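PDB 5IWZ: synaptonemal complex protein 2 from Mus musculus, which forms a major component of the axial and lateral elements of synaptonemal complexes in meiotic prophase and is required for chromosome synapsis and SYCP3 insertion into the complexes. Local coordinates for residues P8-L13 and G77-N82; A89-M94 and Y140-E145. All blocks are in the same frame, centred on the assembly; numbering follows the deposited sequence.

Contact 1: residues P8-L13 and G77-N82; sequences PDLQQL and GRCSKN
At the N-terminal side of the armadillo-repeat-like domain, the lead-in to helix 13-23 packs on helix 66-79 through L10, L13 and C79. The segment 8-13 is the loop and short 3-10 turn that lead into helix 13-23. L13 CD2 makes the nearest approach, 4.0 Å from C79 CB. With chi1 at 179° and chi2 at 61°, L13 CG lies opposite the backbone N and CD2 comes to the cysteine. L10 adds a second methyl: its CD2 lies 4.4 Å from C79 SG. The same CD2 lies obliquely to the guanidinium of R78, 4.4 Å from NH2. The polar end of R78 is held by its NH1, which bonds the carbonyl of I35. I43 touches both L13 and C79, and I35 and I37 touch L10. Within the loop, D9 OD2 accepts from Q11 N at 3.1 Å, an Asx turn. The NE2 of Q11 also donates to D9 OD2, at 3.2 Å. No hydrogen bond joins the two segments. The contact is therefore mainly apolar and small, about 130 Å² in all, and its stability probably comes largely from burying L10, L13 and C79, with the R78 guanidinium at the edge.

Contact 2: residues A89-M94 and Y140-E145; sequences AGLQTM and YDISDE
S143 OG is shared by two bonds. It donates to Q92 OE1 across the contact, and it accepts from the backbone N of G146. The second bond is the N-cap of helix 144-163. The first is short, 2.6 Å from S143 OG to Q92 OE1. It meets the amide oxygen at a C=O...O angle of 157°, tilted 23° from the carbonyl plane. S143 has OG between its backbone N and carbonyl carbon (chi1 70°), a torsion consistent with one hydroxyl serving both partners. S143 CB follows close behind, 3.1 Å from Q92 OE1. The chain of Q92 leaves its helix at an angle to the other segment and bends at chi2, and this brings the amide over to the serine. With an alanine here instead of Q92, the cap hydroxyl would probably lose its acceptor, and a gap would open beside S143.

Next to this bond lies an apolar pair. L91 CD2 sits 3.8 Å from I142 CG1 and equally near I142 CB, and the two side chains cross at a slant. I142 CG2 also lies near L91 CD2 and only grazes Q92 OE1, at 4.2 Å.

The 142-143 turn joins helix 123-141 to helix 144-163 and faces the start of helix 90-97. I142 and E145 also touch I95 further along that helix. L91 packs on L99 of helix 99-108, and G90 pairs through its backbone with I83 of strand 83-85.

Overall arrangement
Along the chain both segments of contact 1 come before those of contact 2; the centres are about 16 Å apart. They also touch: S80 O is 4.1 Å from L91 CB. Contact 1 packs the lead-in to helix 13-23 on the C-terminal part of helix 66-79. Contact 2 joins the start of helix 90-97 to the turn between helices 123-141 and 144-163. Strand 83-85 lies between helices 66-79 and 90-97 in sequence. Together they join several successive helices of the armadillo-repeat-like domain, consistent with a continuous helical core.

Contact 1: residues P8-L13 and G77-N82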
loop_
_atom_site.group_PDB
_atom_site.type_symbol
_atom_site.label_atom_id
_atom_site.label_comp_id
_atom_site.label_asym_id
_atom_site.label_seq_id
_atom_site.Cartn_x
_atom_site.Cartn_y
_atom_site.Cartn_z
ATOM N N PRO A 8 -11.174 -2.786 -32.467
ATOM C CA PRO A 8 -10.641 -3.857 -31.615
ATOM C C PRO A 8 -11.737 -4.849 -31.265
ATOM O O PRO A 8 -12.901 -4.478 -31.111
ATOM C CB PRO A 8 -10.151 -3.113 -30.365
ATOM C CG PRO A 8 -10.356 -1.617 -30.643
ATOM C CD PRO A 8 -11.375 -1.526 -31.736
ATOM N N ASP A 9 -11.363 -6.121 -31.135
ATOM C CA ASP A 9 -12.328 -7.188 -30.862
ATOM C C ASP A 9 -11.949 -7.923 -29.579
ATOM O O ASP A 9 -10.960 -8.666 -29.555
ATOM C CB ASP A 9 -12.409 -8.165 -32.034
ATOM C CG ASP A 9 -13.549 -9.175 -31.883
ATOM O OD1 ASP A 9 -13.686 -10.061 -32.756
ATOM O OD2 ASP A 9 -14.312 -9.080 -30.893
ATOM N N LEU A 10 -12.766 -7.754 -28.529
ATOM C CA LEU A 10 -12.493 -8.430 -27.258
ATOM C C LEU A 10 -12.439 -9.944 -27.413
ATOM O O LEU A 10 -11.647 -10.606 -26.730
ATOM C CB LEU A 10 -13.541 -8.062 -26.214
ATOM C CG LEU A 10 -13.358 -6.666 -25.635
ATOM C CD1 LEU A 10 -14.590 -6.292 -24.852
ATOM C CD2 LEU A 10 -12.121 -6.614 -24.752
ATOM N N GLN A 11 -13.255 -10.509 -28.305
ATOM C CA GLN A 11 -13.231 -11.949 -28.537
ATOM C C GLN A 11 -11.872 -12.442 -29.011
ATOM O O GLN A 11 -11.633 -13.655 -29.012
ATOM C CB GLN A 11 -14.302 -12.325 -29.563
ATOM C CG GLN A 11 -15.699 -11.899 -29.171
ATOM C CD GLN A 11 -16.688 -12.081 -30.301
ATOM O OE1 GLN A 11 -17.724 -12.731 -30.138
ATOM N NE2 GLN A 11 -16.370 -11.512 -31.466
ATOM N N GLN A 12 -10.988 -11.530 -29.406
ATOM C CA GLN A 12 -9.661 -11.827 -29.918
ATOM C C GLN A 12 -8.581 -11.716 -28.854
ATOM O O GLN A 12 -7.395 -11.681 -29.202
ATOM C CB GLN A 12 -9.334 -10.871 -31.064
ATOM C CG GLN A 12 -10.334 -10.904 -32.173
ATOM C CD GLN A 12 -9.937 -11.884 -33.236
ATOM O OE1 GLN A 12 -9.313 -11.514 -34.233
ATOM N NE2 GLN A 12 -10.282 -13.151 -33.028
ATOM N N LEU A 13 -8.967 -11.647 -27.574
ATOM C CA LEU A 13 -8.010 -11.482 -26.484
ATOM C C LEU A 13 -6.836 -12.441 -26.602
ATOM O O LEU A 13 -5.678 -12.031 -26.478
ATOM C CB LEU A 13 -8.700 -11.675 -25.128
ATOM C CG LEU A 13 -7.785 -11.541 -23.898
ATOM C CD1 LEU A 13 -7.151 -10.152 -23.811
ATOM C CD2 LEU A 13 -8.516 -11.871 -22.576
ATOM N N GLY A 77 -7.417 -9.042 -15.603
ATOM C CA GLY A 77 -8.412 -8.675 -14.605
ATOM C C GLY A 77 -9.678 -8.093 -15.207
ATOM O O GLY A 77 -10.786 -8.472 -14.827
ATOM N N ARG A 78 -9.532 -7.147 -16.141
ATOM C CA ARG A 78 -10.703 -6.509 -16.754
ATOM C C ARG A 78 -11.585 -7.530 -17.454
ATOM O O ARG A 78 -12.815 -7.416 -17.448
ATOM C CB ARG A 78 -10.280 -5.439 -17.769
ATOM C CG ARG A 78 -9.822 -4.111 -17.196
ATOM C CD ARG A 78 -9.863 -2.995 -18.263
ATOM N NE ARG A 78 -9.851 -3.536 -19.622
ATOM C CZ ARG A 78 -10.758 -3.252 -20.557
ATOM N NH1 ARG A 78 -11.755 -2.421 -20.289
ATOM N NH2 ARG A 78 -10.669 -3.790 -21.767
ATOM N N CYS A 79 -10.976 -8.514 -18.096
ATOM C CA CYS A 79 -11.731 -9.489 -18.855
ATOM C C CYS A 79 -12.058 -10.737 -18.050
ATOM O O CYS A 79 -12.661 -11.655 -18.606
ATOM C CB CYS A 79 -10.958 -9.874 -20.126
ATOM S SG CYS A 79 -10.503 -8.464 -21.141
ATOM N N SER A 80 -11.686 -10.782 -16.765
ATOM C CA SER A 80 -11.664 -12.051 -16.034
ATOM C C SER A 80 -13.040 -12.706 -15.989
ATOM O O SER A 80 -13.154 -13.930 -16.122
ATOM C CB SER A 80 -11.135 -11.830 -14.616
ATOM O OG SER A 80 -12.006 -10.994 -13.869
ATOM N N LYS A 81 -14.092 -11.913 -15.824
ATOM C CA LYS A 81 -15.442 -12.428 -15.665
ATOM C C LYS A 81 -16.160 -12.657 -16.990
ATOM O O LYS A 81 -17.348 -12.989 -16.985
ATOM C CB LYS A 81 -16.232 -11.483 -14.762
ATOM C CG LYS A 81 -15.615 -11.443 -13.373
ATOM C CD LYS A 81 -16.310 -10.501 -12.421
ATOM C CE LYS A 81 -15.732 -10.681 -11.023
ATOM N NZ LYS A 81 -16.522 -9.965 -9.985
ATOM N N ASN A 82 -15.464 -12.524 -18.118
ATOM C CA ASN A 82 -16.047 -12.767 -19.431
ATOM C C ASN A 82 -15.287 -13.819 -20.219
ATOM O O ASN A 82 -15.617 -14.061 -21.383
ATOM C CB ASN A 82 -16.108 -11.467 -20.242
ATOM C CG ASN A 82 -17.109 -10.484 -19.688
ATOM O OD1 ASN A 82 -16.795 -9.687 -18.796
ATOM N ND2 ASN A 82 -18.327 -10.528 -20.215
#

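Contact 2: residues A89-M94 and Y140-E145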
loop_
_atom_site.group_PDB
_atom_site.type_symbol
_atom_site.label_atom_id
_atom_site.label_comp_id
_atom_site.label_asym_id
_atom_site.label_seq_id
_atom_site.Cartn_x
_atom_site.Cartn_y
_atom_site.Cartn_z
ATOM N N ALA A 89 -16.265 -21.562 -16.844
ATOM C CA ALA A 89 -15.792 -20.277 -16.348
ATOM C C ALA A 89 -14.275 -20.181 -16.446
ATOM O O ALA A 89 -13.546 -21.046 -15.942
ATOM C CB ALA A 89 -16.242 -20.077 -14.899
ATOM N N GLY A 90 -13.804 -19.125 -17.116
ATOM C CA GLY A 90 -12.386 -19.028 -17.418
ATOM C C GLY A 90 -11.531 -18.821 -16.182
ATOM O O GLY A 90 -10.475 -19.442 -16.040
ATOM N N LEU A 91 -11.962 -17.946 -15.272
ATOM C CA LEU A 91 -11.129 -17.690 -14.105
ATOM C C LEU A 91 -11.006 -18.945 -13.251
ATOM O O LEU A 91 -9.911 -19.283 -12.785
ATOM C CB LEU A 91 -11.683 -16.509 -13.300
ATOM C CG LEU A 91 -10.748 -15.918 -12.243
ATOM C CD1 LEU A 91 -9.405 -15.551 -12.852
ATOM C CD2 LEU A 91 -11.366 -14.706 -11.563
ATOM N N GLN A 92 -12.109 -19.678 -13.083
ATOM C CA GLN A 92 -12.075 -20.872 -12.243
ATOM C C GLN A 92 -11.258 -21.982 -12.883
ATOM O O GLN A 92 -10.579 -22.743 -12.183
ATOM C CB GLN A 92 -13.493 -21.351 -11.943
ATOM C CG GLN A 92 -13.979 -20.934 -10.570
ATOM C CD GLN A 92 -13.133 -21.530 -9.446
ATOM O OE1 GLN A 92 -12.750 -20.833 -8.503
ATOM N NE2 GLN A 92 -12.841 -22.823 -9.543
ATOM N N THR A 93 -11.304 -22.089 -14.211
ATOM C CA THR A 93 -10.444 -23.046 -14.900
ATOM C C THR A 93 -8.970 -22.700 -14.725
ATOM O O THR A 93 -8.131 -23.588 -14.536
ATOM C CB THR A 93 -10.802 -23.099 -16.382
ATOM O OG1 THR A 93 -12.204 -23.345 -16.511
ATOM C CG2 THR A 93 -10.029 -24.213 -17.067
ATOM N N MET A 94 -8.625 -21.417 -14.797
ATOM C CA MET A 94 -7.226 -21.053 -14.609
ATOM C C MET A 94 -6.793 -21.287 -13.169
ATOM O O MET A 94 -5.653 -21.700 -12.924
ATOM C CB MET A 94 -6.990 -19.601 -15.040
ATOM C CG MET A 94 -7.025 -19.454 -16.555
ATOM S SD MET A 94 -6.428 -17.852 -17.162
ATOM C CE MET A 94 -7.725 -16.770 -16.599
ATOM N N TYR A 140 -9.208 -13.767 -5.376
ATOM C CA TYR A 140 -9.646 -14.004 -4.008
ATOM C C TYR A 140 -11.165 -13.991 -3.925
ATOM O O TYR A 140 -11.765 -14.871 -3.299
ATOM C CB TYR A 140 -9.011 -12.946 -3.104
ATOM C CG TYR A 140 -9.374 -12.951 -1.633
ATOM C CD1 TYR A 140 -10.555 -12.367 -1.183
ATOM C CD2 TYR A 140 -8.500 -13.471 -0.687
ATOM C CE1 TYR A 140 -10.870 -12.336 0.163
ATOM C CE2 TYR A 140 -8.804 -13.441 0.659
ATOM C CZ TYR A 140 -9.990 -12.871 1.077
ATOM O OH TYR A 140 -10.306 -12.839 2.407
ATOM N N ASP A 141 -11.809 -13.038 -4.614
ATOM C CA ASP A 141 -13.249 -12.834 -4.487
ATOM C C ASP A 141 -14.087 -13.776 -5.339
ATOM O O ASP A 141 -15.313 -13.764 -5.208
ATOM C CB ASP A 141 -13.619 -11.392 -4.856
ATOM C CG ASP A 141 -13.035 -10.379 -3.900
ATOM O OD1 ASP A 141 -12.589 -9.310 -4.366
ATOM O OD2 ASP A 141 -13.020 -10.647 -2.681
ATOM N N ILE A 142 -13.480 -14.591 -6.204
ATOM C CA ILE A 142 -14.277 -15.356 -7.160
ATOM C C ILE A 142 -14.721 -16.726 -6.656
ATOM O O ILE A 142 -15.613 -17.334 -7.271
ATOM C CB ILE A 142 -13.510 -15.532 -8.482
ATOM C CG1 ILE A 142 -14.491 -15.806 -9.617
ATOM C CG2 ILE A 142 -12.493 -16.651 -8.353
ATOM C CD1 ILE A 142 -15.678 -14.857 -9.614
ATOM N N SER A 143 -14.143 -17.233 -5.569
ATOM C CA SER A 143 -14.527 -18.545 -5.052
ATOM C C SER A 143 -13.828 -18.775 -3.722
ATOM O O SER A 143 -12.980 -17.986 -3.298
ATOM C CB SER A 143 -14.165 -19.662 -6.018
ATOM O OG SER A 143 -12.757 -19.828 -6.067
ATOM N N ASP A 144 -14.187 -19.885 -3.075
ATOM C CA ASP A 144 -13.496 -20.265 -1.848
ATOM C C ASP A 144 -12.102 -20.797 -2.149
ATOM O O ASP A 144 -11.156 -20.525 -1.400
ATOM C CB ASP A 144 -14.313 -21.304 -1.086
ATOM C CG ASP A 144 -15.667 -20.778 -0.662
ATOM O OD1 ASP A 144 -15.743 -19.589 -0.278
ATOM O OD2 ASP A 144 -16.651 -21.551 -0.720
ATOM N N GLU A 145 -11.954 -21.542 -3.248
ATOM C CA GLU A 145 -10.659 -22.121 -3.595
ATOM C C GLU A 145 -9.632 -21.036 -3.899
ATOM O O GLU A 145 -8.535 -21.026 -3.325
ATOM C CB GLU A 145 -10.801 -23.069 -4.789
ATOM C CG GLU A 145 -9.480 -23.666 -5.253
ATOM C CD GLU A 145 -8.843 -24.580 -4.214
ATOM O OE1 GLU A 145 -9.040 -25.811 -4.316
ATOM O OE2 GLU A 145 -8.147 -24.075 -3.298
#